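Local atomic coordinates of putative endo-1,4-beta-xylanase (Bacteroides thetaiotaomicron VPI-5482, PDB entry 5MSX), a protein that probably hydrolyses O-glycosidic bonds in plant pectin as a family 43 glycoside hydrolase, most likely acting as an arabinofuranosidase. Residues G170-A175 and Y213-G218. Numbering follows the deposited sequence.
Sequences GRRHVA and YLYTIG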
ATOM      1  N   GLY C 170      23.049  -1.033  -9.053  1.00 16.44           N
ATOM      2  CA  GLY C 170      24.477  -1.098  -9.393  1.00 16.18           C
ATOM      3  C   GLY C 170      25.191   0.224  -9.229  1.00 17.12           C
ATOM      4  O   GLY C 170      24.555   1.301  -9.156  1.00 17.22           O
ATOM      5  N   ARG C 171      26.512   0.123  -9.097  1.00 16.75           N
ATOM      6  CA  ARG C 171      27.424   1.245  -8.832  1.00 17.52           C
ATOM      7  C   ARG C 171      27.175   1.926  -7.485  1.00 18.73           C
ATOM      8  O   ARG C 171      27.406   3.140  -7.294  1.00 18.31           O
ATOM      9  CB  ARG C 171      27.457   2.220 -10.021  1.00 17.69           C
ATOM     10  CG  ARG C 171      27.641   1.513 -11.365  1.00 17.26           C
ATOM     11  CD  ARG C 171      28.166   2.477 -12.444  1.00 17.91           C
ATOM     12  NE  ARG C 171      29.582   2.839 -12.202  1.00 18.15           N
ATOM     13  CZ  ARG C 171      30.305   3.630 -13.011  1.00 19.63           C
ATOM     14  NH1 ARG C 171      29.751   4.180 -14.107  1.00 19.66           N
ATOM     15  NH2 ARG C 171      31.583   3.884 -12.730  1.00 20.32           N
ATOM     16  N   ARG C 172      26.781   1.096  -6.526  1.00 18.37           N
ATOM     17  CA  ARG C 172      26.686   1.480  -5.130  1.00 18.21           C
ATOM     18  C   ARG C 172      25.566   2.503  -4.829  1.00 18.59           C
ATOM     19  O   ARG C 172      25.631   3.242  -3.853  1.00 19.16           O
ATOM     20  CB  ARG C 172      28.052   1.938  -4.598  1.00 18.34           C
ATOM     21  CG  ARG C 172      29.224   0.978  -4.849  1.00 17.42           C
ATOM     22  CD  ARG C 172      30.520   1.620  -4.366  1.00 17.91           C
ATOM     23  NE  ARG C 172      31.680   0.742  -4.470  1.00 18.41           N
ATOM     24  CZ  ARG C 172      32.286   0.398  -5.614  1.00 19.48           C
ATOM     25  NH1 ARG C 172      31.848   0.834  -6.800  1.00 19.51           N
ATOM     26  NH2 ARG C 172      33.342  -0.431  -5.578  1.00 20.00           N
ATOM     27  N   HIS C 173      24.521   2.483  -5.640  1.00 18.51           N
ATOM     28  CA  HIS C 173      23.413   3.408  -5.478  1.00 19.07           C
ATOM     29  C   HIS C 173      22.370   2.880  -4.508  1.00 17.96           C
ATOM     30  O   HIS C 173      22.083   1.680  -4.490  1.00 17.01           O
ATOM     31  CB  HIS C 173      22.761   3.712  -6.820  1.00 19.33           C
ATOM     32  CG  HIS C 173      23.585   4.617  -7.688  1.00 22.04           C
ATOM     33  ND1 HIS C 173      24.265   4.170  -8.804  1.00 22.75           N
ATOM     34  CD2 HIS C 173      23.857   5.939  -7.592  1.00 24.20           C
ATOM     35  CE1 HIS C 173      24.899   5.185  -9.371  1.00 23.66           C
ATOM     36  NE2 HIS C 173      24.677   6.266  -8.651  1.00 24.55           N
ATOM     37  N   VAL C 174      21.792   3.802  -3.740  1.00 17.33           N
ATOM     38  CA  VAL C 174      20.658   3.504  -2.857  1.00 18.25           C
ATOM     39  C   VAL C 174      19.750   4.747  -2.653  1.00 18.18           C
ATOM     40  O   VAL C 174      20.225   5.883  -2.551  1.00 17.11           O
ATOM     41  CB  VAL C 174      21.132   2.966  -1.493  1.00 18.02           C
ATOM     42  CG1 VAL C 174      21.931   4.001  -0.724  1.00 18.71           C
ATOM     43  CG2 VAL C 174      19.960   2.470  -0.660  1.00 19.10           C
ATOM     44  N   ALA C 175      18.455   4.491  -2.617  1.00 18.47           N
ATOM     45  CA  ALA C 175      17.449   5.516  -2.362  1.00 19.60           C
ATOM     46  C   ALA C 175      16.254   4.886  -1.646  1.00 18.69           C
ATOM     47  O   ALA C 175      15.973   3.692  -1.838  1.00 18.73           O
ATOM     48  CB  ALA C 175      16.997   6.121  -3.678  1.00 20.21           C
ATOM     49  N   TYR C 213      25.742  -4.774   3.421  1.00 13.95           N
ATOM     50  CA  TYR C 213      25.753  -4.384   2.024  1.00 13.93           C
ATOM     51  C   TYR C 213      26.900  -5.104   1.309  1.00 14.36           C
ATOM     52  O   TYR C 213      28.064  -4.785   1.513  1.00 13.57           O
ATOM     53  CB  TYR C 213      25.920  -2.854   1.870  1.00 14.06           C
ATOM     54  CG  TYR C 213      25.961  -2.457   0.439  1.00 13.33           C
ATOM     55  CD1 TYR C 213      24.825  -2.521  -0.317  1.00 13.39           C
ATOM     56  CD2 TYR C 213      27.153  -2.074  -0.179  1.00 13.72           C
ATOM     57  CE1 TYR C 213      24.849  -2.253  -1.660  1.00 14.10           C
ATOM     58  CE2 TYR C 213      27.189  -1.775  -1.533  1.00 13.26           C
ATOM     59  CZ  TYR C 213      26.040  -1.881  -2.274  1.00 13.98           C
ATOM     60  OH  TYR C 213      25.999  -1.582  -3.613  1.00 13.75           O
ATOM     61  N   LEU C 214      26.540  -6.054   0.460  1.00 14.84           N
ATOM     62  CA  LEU C 214      27.486  -6.834  -0.338  1.00 15.41           C
ATOM     63  C   LEU C 214      27.416  -6.321  -1.757  1.00 14.80           C
ATOM     64  O   LEU C 214      26.316  -6.096  -2.272  1.00 15.88           O
ATOM     65  CB  LEU C 214      27.090  -8.337  -0.347  1.00 15.81           C
ATOM     66  CG  LEU C 214      27.310  -9.192   0.912  1.00 16.15           C
ATOM     67  CD1 LEU C 214      26.611  -8.644   2.135  1.00 16.31           C
ATOM     68  CD2 LEU C 214      26.826 -10.606   0.622  1.00 16.52           C
ATOM     69  N   TYR C 215      28.576  -6.188  -2.392  1.00 14.25           N
ATOM     70  CA  TYR C 215      28.681  -5.607  -3.718  1.00 14.84           C
ATOM     71  C   TYR C 215      29.758  -6.358  -4.528  1.00 14.31           C
ATOM     72  O   TYR C 215      30.756  -6.816  -3.969  1.00 13.48           O
ATOM     73  CB  TYR C 215      28.986  -4.106  -3.573  1.00 15.40           C
ATOM     74  CG  TYR C 215      30.302  -3.780  -2.884  1.00 16.47           C
ATOM     75  CD1 TYR C 215      30.407  -3.770  -1.502  1.00 16.80           C
ATOM     76  CD2 TYR C 215      31.440  -3.480  -3.627  1.00 17.57           C
ATOM     77  CE1 TYR C 215      31.616  -3.506  -0.879  1.00 17.40           C
ATOM     78  CE2 TYR C 215      32.660  -3.197  -3.007  1.00 18.37           C
ATOM     79  CZ  TYR C 215      32.745  -3.211  -1.649  1.00 18.18           C
ATOM     80  OH  TYR C 215      33.960  -2.950  -1.055  1.00 18.01           O
ATOM     81  N   THR C 216      29.544  -6.520  -5.823  1.00 14.05           N
ATOM     82  CA  THR C 216      30.559  -7.167  -6.674  1.00 14.36           C
ATOM     83  C   THR C 216      31.667  -6.226  -7.050  1.00 15.30           C
ATOM     84  O   THR C 216      31.488  -4.995  -7.060  1.00 15.16           O
ATOM     85  CB  THR C 216      30.003  -7.779  -7.997  1.00 14.42           C
ATOM     86  OG1 THR C 216      29.650  -6.748  -8.960  1.00 13.50           O
ATOM     87  CG2 THR C 216      28.854  -8.690  -7.707  1.00 14.63           C
ATOM     88  N   ILE C 217      32.825  -6.838  -7.279  1.00 16.24           N
ATOM     89  CA  ILE C 217      34.015  -6.232  -7.847  0.50 17.65           C
ATOM     90  C   ILE C 217      34.502  -7.155  -9.000  1.00 18.47           C
ATOM     91  O   ILE C 217      34.356  -8.373  -8.908  1.00 17.81           O
ATOM     92  CB  ILE C 217      35.065  -6.110  -6.724  0.50 18.39           C
ATOM     93  CG1 ILE C 217      34.678  -4.984  -5.756  0.50 19.12           C
ATOM     94  CG2 ILE C 217      36.467  -5.908  -7.243  0.50 18.93           C
ATOM     95  CD1 ILE C 217      34.245  -3.698  -6.432  0.50 18.94           C
ATOM     96  N   GLY C 218      35.085  -6.580 -10.059  1.00 20.30           N
ATOM     97  CA  GLY C 218      35.580  -7.357 -11.203  1.00 18.94           C
ATOM     98  C   GLY C 218      34.461  -7.872 -12.075  1.00 19.99           C
ATOM     99  O   GLY C 218      33.315  -7.418 -12.008  1.00 20.19           O
TER
HETATM  100  O   HOH W   1      26.989  -2.094  -6.396  1.00 17.72           O
HETATM  101  O   HOH W   2      23.661  -0.605  -4.276  1.00 13.40           O
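Two waters link the hydroxyl of Tyr213 to the backbone of 170-175, and no direct hydrogen bond joins the segments. One water accepts from the backbone N of Arg172 at 3.2 Å and lies 3.0 Å from Tyr213 OH. The other donates to His173 O and also pairs with Tyr213 OH. With chi1 at 179°, CG of Tyr213 stands opposite the backbone N, and this places the hydroxyl beside Arg172. There OH also comes within 3.5 Å of Arg172 CA.

The second group of contacts is van der Waals and belongs to the end of Arg172. Its chain is extended from CG to NE and brings NH2 to Tyr215 and Ile217, whose side chains it crosses at a slant. NH2 lies 3.5 Å from Ile217 CD1 and 3.8 Å from Tyr215 CE2. The guanidinium and Tyr215 ring planes are 51° apart. Among its hydrogen bonds outside the two segments are NE to Thr193 OG1 and NH2 to Glu197 O. These bonds help fix the position of the guanidinium.

Within the turn, His173 ND1 donates to Gly170 O at 2.9 Å. The bond lies near the imidazole plane and ties the start of strand 173-177 back to the turn. Arg171 and Arg172 both lie in the left-handed region, consistent with a type I'-like turn between strands 165-169 and 173-177.

The contact joins two neighbouring four-stranded antiparallel sheets near the predicted catalytic centre. Thr216 OG1 bonds to the backbone N of Glu200, the predicted proton donor. Such adjoining sheets are blades of the five-bladed beta-propeller of family 43 glycoside hydrolases.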